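Local coordinates for hypothetical sensory transduction histidine kinase (Methanosarcina mazei, PDB 3LI9), which is probably a membrane-bound histidine kinase that transfers phosphate from ATP to a protein histidine, present here as its extracellular sensor domain of the PDC (Cache) fold, at residues A[45-50]-A[56-61]; A[61-66]-A[114-119]. All blocks are in the same frame, centred on the assembly; numbering follows the deposited sequence.

Contact 1: A[45-50]-A[56-61]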
# COMPACT_ATOMS: atom_id res chain seq x y z
N CYS A 45 9.13 -10.68 12.90
CA CYS A 45 10.40 -11.12 13.66
C CYS A 45 9.98 -11.71 14.99
O CYS A 45 10.51 -12.74 15.44
CB CYS A 45 11.31 -9.93 13.94
SG CYS A 45 12.13 -9.31 12.54
N THR A 46 9.09 -11.00 15.67
CA THR A 46 8.66 -11.39 16.99
C THR A 46 7.97 -12.75 16.89
O THR A 46 8.26 -13.64 17.69
CB THR A 46 7.72 -10.38 17.55
OG1 THR A 46 8.44 -9.12 17.56
CG2 THR A 46 7.27 -10.75 18.94
N MSE A 47 6.96 -12.86 16.02
CA MSE A 47 6.25 -14.13 15.90
C MSE A 47 7.14 -15.28 15.50
O MSE A 47 6.85 -16.44 15.92
CB MSE A 47 5.13 -14.03 14.93
CG MSE A 47 3.97 -13.14 15.36
SE MSE A 47 3.11 -14.05 17.03
CE MSE A 47 3.82 -12.82 17.89
N ALA A 48 8.17 -15.03 14.73
CA ALA A 48 9.13 -16.07 14.35
C ALA A 48 9.81 -16.69 15.58
O ALA A 48 10.21 -17.84 15.52
CB ALA A 48 10.19 -15.54 13.32
N GLU A 49 9.92 -15.97 16.67
CA GLU A 49 10.55 -16.43 17.91
C GLU A 49 9.58 -16.78 18.99
O GLU A 49 9.96 -17.08 20.11
CB GLU A 49 11.54 -15.37 18.46
CG GLU A 49 12.68 -15.09 17.46
CD GLU A 49 13.69 -16.19 17.35
OE1 GLU A 49 13.75 -17.13 18.22
OE2 GLU A 49 14.46 -16.16 16.38
N TYR A 50 8.29 -16.69 18.72
CA TYR A 50 7.26 -16.89 19.71
C TYR A 50 6.91 -18.37 19.94
O TYR A 50 5.91 -18.90 19.47
CB TYR A 50 5.99 -16.20 19.22
CG TYR A 50 4.94 -15.99 20.24
CD1 TYR A 50 5.21 -15.30 21.42
CD2 TYR A 50 3.63 -16.47 20.04
CE1 TYR A 50 4.18 -15.06 22.36
CE2 TYR A 50 2.63 -16.20 20.93
CZ TYR A 50 2.90 -15.51 22.08
OH TYR A 50 1.88 -15.25 22.95
N GLU A 56 -4.48 -16.58 22.39
CA GLU A 56 -5.16 -15.39 22.95
C GLU A 56 -4.18 -14.25 23.17
O GLU A 56 -4.49 -13.11 22.87
CB GLU A 56 -5.80 -15.69 24.34
CG GLU A 56 -6.92 -16.72 24.32
CD GLU A 56 -8.22 -16.18 23.69
OE1 GLU A 56 -8.40 -14.94 23.66
OE2 GLU A 56 -9.05 -17.02 23.22
N GLU A 57 -2.96 -14.59 23.57
CA GLU A 57 -1.96 -13.53 23.76
C GLU A 57 -1.55 -12.93 22.38
O GLU A 57 -1.34 -11.71 22.28
CB GLU A 57 -0.71 -14.11 24.46
CG GLU A 57 0.37 -13.06 24.66
CD GLU A 57 1.42 -13.50 25.67
OE1 GLU A 57 2.34 -14.18 25.26
OE2 GLU A 57 1.22 -13.30 26.87
N ALA A 58 -1.37 -13.78 21.36
CA ALA A 58 -1.01 -13.25 20.06
C ALA A 58 -2.15 -12.36 19.50
O ALA A 58 -1.88 -11.31 18.87
CB ALA A 58 -0.66 -14.37 19.09
N MSE A 59 -3.40 -12.71 19.81
CA MSE A 59 -4.55 -11.88 19.40
C MSE A 59 -4.46 -10.53 20.18
O MSE A 59 -4.76 -9.48 19.60
CB MSE A 59 -5.86 -12.70 19.57
CG MSE A 59 -5.89 -13.71 18.45
SE MSE A 59 -7.63 -14.70 18.62
CE MSE A 59 -7.15 -15.76 19.80
N SER A 60 -4.07 -10.60 21.47
CA SER A 60 -3.96 -9.37 22.25
C SER A 60 -2.86 -8.46 21.67
O SER A 60 -2.98 -7.19 21.71
CB SER A 60 -3.60 -9.70 23.67
OG SER A 60 -4.80 -10.18 24.26
N ILE A 61 -1.77 -9.07 21.24
CA ILE A 61 -0.63 -8.31 20.68
C ILE A 61 -1.07 -7.57 19.40
O ILE A 61 -0.83 -6.34 19.25
CB ILE A 61 0.56 -9.25 20.39
CG1 ILE A 61 1.23 -9.66 21.75
CG2 ILE A 61 1.58 -8.55 19.38
CD1 ILE A 61 2.18 -10.93 21.66
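Y50 reaches from the turn after helix 13-48 to E57 and A58 on helix 55-67. The tightly packed part lies on the inner side. There the SE atom of selenomethionine M47 sits 4.3 Å from A58 CB. The ring of Y50 meets the same methyl, with CE2 4.2 Å from A58 CB, in an oblique approach. M47 also braces the ring from its own segment: its CE lies over one ring face, shifted toward the rim. M47 and A58 are both buried. L77 and Y79 of strand 74-79 continue the packing around M47, while F84 and F103 cover A58.

The outer side is polar and more open. E57 is exposed, and Y50 is partly so. Y50 OH donates a hydrogen bond of 2.6 Å to E57 OE1. The oxygen lies at the ring edge, in the ring plane. The hydroxyl meets it on the anti side, 24° out of the carboxylate plane. The ring and carboxylate planes are turned 48° apart. CG of Y50 is anti to the backbone N (chi1 -164°), which carries the ring toward helix 55-67. The extended chain of E57 crosses the end of the tyrosine, with CB and CG both 3.2 Å from Y50 OH. A phenylalanine here would probably leave the E57 carboxylate without this donor and freer to turn. The whole forms the closed end of an antiparallel helical hairpin, in which the long N-terminal helix of a double Cache (PDC) sensor turns back into a short helix.

Contact 2: A[61-66]-A[114-119]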
# COMPACT_ATOMS: atom_id res chain seq x y z
N ILE A 61 -1.77 -9.07 21.24
CA ILE A 61 -0.63 -8.31 20.68
C ILE A 61 -1.07 -7.57 19.40
O ILE A 61 -0.83 -6.34 19.25
CB ILE A 61 0.56 -9.25 20.39
CG1 ILE A 61 1.23 -9.66 21.75
CG2 ILE A 61 1.58 -8.55 19.38
CD1 ILE A 61 2.18 -10.93 21.66
N ILE A 62 -1.75 -8.26 18.48
CA ILE A 62 -2.09 -7.56 17.21
C ILE A 62 -3.17 -6.52 17.49
O ILE A 62 -3.19 -5.49 16.80
CB ILE A 62 -2.54 -8.49 16.07
CG1 ILE A 62 -3.74 -9.37 16.47
CG2 ILE A 62 -1.36 -9.40 15.73
CD1 ILE A 62 -4.32 -10.31 15.25
N LYS A 63 -4.03 -6.75 18.48
CA LYS A 63 -5.05 -5.74 18.85
C LYS A 63 -4.41 -4.50 19.43
O LYS A 63 -4.82 -3.36 19.08
CB LYS A 63 -6.03 -6.32 19.87
CG LYS A 63 -7.20 -5.37 20.19
CD LYS A 63 -8.29 -6.00 21.08
CE LYS A 63 -8.89 -7.20 20.40
NZ LYS A 63 -9.72 -7.96 21.38
N ARG A 64 -3.36 -4.70 20.24
CA ARG A 64 -2.63 -3.54 20.81
C ARG A 64 -1.95 -2.75 19.68
O ARG A 64 -1.97 -1.51 19.67
CB ARG A 64 -1.66 -4.00 21.91
CG ARG A 64 -0.87 -2.86 22.54
CD ARG A 64 -1.90 -1.97 23.30
NE ARG A 64 -1.19 -0.95 24.16
CZ ARG A 64 -0.77 -1.23 25.41
NH1 ARG A 64 -0.97 -2.40 25.93
NH2 ARG A 64 -0.22 -0.27 26.15
N ILE A 65 -1.30 -3.46 18.74
CA ILE A 65 -0.59 -2.75 17.67
C ILE A 65 -1.65 -1.96 16.86
O ILE A 65 -1.39 -0.84 16.42
CB ILE A 65 0.13 -3.80 16.78
CG1 ILE A 65 1.32 -4.38 17.56
CG2 ILE A 65 0.65 -3.11 15.45
CD1 ILE A 65 2.01 -5.53 16.83
N LEU A 66 -2.83 -2.51 16.59
CA LEU A 66 -3.85 -1.76 15.85
C LEU A 66 -4.27 -0.50 16.62
O LEU A 66 -4.29 0.58 16.07
CB LEU A 66 -5.07 -2.68 15.59
CG LEU A 66 -6.25 -1.93 14.97
CD1 LEU A 66 -5.81 -1.54 13.53
CD2 LEU A 66 -7.42 -2.90 14.90
N VAL A 114 -13.57 -2.50 16.94
CA VAL A 114 -12.44 -3.48 16.77
C VAL A 114 -12.98 -4.89 16.98
O VAL A 114 -13.60 -5.19 17.99
CB VAL A 114 -11.31 -3.20 17.78
CG1 VAL A 114 -10.21 -4.25 17.75
CG2 VAL A 114 -10.75 -1.77 17.55
N ILE A 115 -12.82 -5.73 15.97
CA ILE A 115 -13.21 -7.12 16.07
C ILE A 115 -12.10 -8.03 15.55
O ILE A 115 -11.16 -7.55 14.90
CB ILE A 115 -14.52 -7.46 15.34
CG1 ILE A 115 -14.43 -7.34 13.88
CG2 ILE A 115 -15.74 -6.64 16.00
CD1 ILE A 115 -15.64 -8.09 13.19
N ILE A 116 -12.18 -9.34 15.89
CA ILE A 116 -11.20 -10.26 15.28
C ILE A 116 -11.98 -11.32 14.59
O ILE A 116 -12.84 -11.96 15.22
CB ILE A 116 -10.22 -10.90 16.31
CG1 ILE A 116 -9.44 -9.77 17.02
CG2 ILE A 116 -9.35 -11.91 15.55
CD1 ILE A 116 -8.46 -10.26 18.08
N GLU A 117 -11.72 -11.49 13.30
CA GLU A 117 -12.41 -12.53 12.49
C GLU A 117 -11.34 -13.25 11.69
O GLU A 117 -10.27 -12.71 11.51
CB GLU A 117 -13.47 -11.90 11.54
CG GLU A 117 -13.01 -10.77 10.66
CD GLU A 117 -14.22 -9.82 10.32
OE1 GLU A 117 -13.94 -8.62 10.13
OE2 GLU A 117 -15.47 -10.27 10.28
N PRO A 118 -11.60 -14.46 11.17
CA PRO A 118 -10.52 -15.05 10.33
C PRO A 118 -10.25 -14.32 8.98
O PRO A 118 -11.18 -13.80 8.35
CB PRO A 118 -11.09 -16.47 9.99
CG PRO A 118 -12.62 -16.40 10.25
CD PRO A 118 -12.88 -15.22 11.19
N LEU A 119 -9.01 -14.34 8.55
CA LEU A 119 -8.63 -13.92 7.22
C LEU A 119 -9.38 -14.87 6.25
O LEU A 119 -9.71 -16.00 6.64
CB LEU A 119 -7.14 -14.18 7.00
CG LEU A 119 -6.25 -13.20 7.80
CD1 LEU A 119 -4.81 -13.78 7.78
CD2 LEU A 119 -6.29 -11.77 7.11
O HOH W 1 -11.57 -5.21 20.70
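K63 and L66, one turn apart on helix 55-67, pack against V114, just before strand 115-118, and I116 within it. This is a helix laid over one face of the antiparallel sheet of a PDC (Cache) fold. Strand 115-118 pairs with strand 105-108, through backbone bonds of I115 with N108 and E117 with Y106. V114 and I116 point their side chains toward the helix, and I115 points away.

The direct contacts are apolar, and no hydrogen bond links the two segments directly. One methyl of V114 does most of the work. V114 CG1 is 4.0 Å from K63 CG and 4.2 Å from K63 CE, so the lysine chain passes obliquely over it. L66 CD2 reaches the same methyl, V114 CG1, at 4.2 Å. I116 touches the lysine further out: its CD1 is 3.9 Å from K63 CE, again in an oblique crossing. The lysine therefore acts here through its methylene groups.

Burial changes across the contact. L66 is buried and also rests on V75 and L72, with I62 of the same helix against V75 and L77. I116 leans on P105 and C107 of the neighbouring strand. K63 and V114 are only partly exposed and form the outer margin, whereas I116 sits in the middle of the contact.

The polar link is indirect and weak. The K63 chain leaves the helix with CG anti to the backbone N (chi1 -174°), and then bends at chi3 (-61°), which brings CE beside the two strand side chains. Beyond it, K63 NZ donates to a water at 3.4 Å, and that water donates in turn to V114 O, also at 3.4 Å.

Overall arrangement
Both contacts use helix 55-67, and their segments overlap at I61. Contact 1 ties that helix to the end of helix 13-48, close in sequence. Contact 2 ties it to strand 115-118, 48 residues further on at the closest ends. Their centres lie 12 Å apart, and they meet directly where M59 CB is 3.9 Å from I116 CD1. Each is partly buried. Contact 1 pairs a buried apolar core with a direct, short hydrogen bond at its surface. Contact 2 is almost wholly apolar, with a single weak water bridge at its outer margin. The short helix lies beside the end of the long helix, and both rest on the sheet.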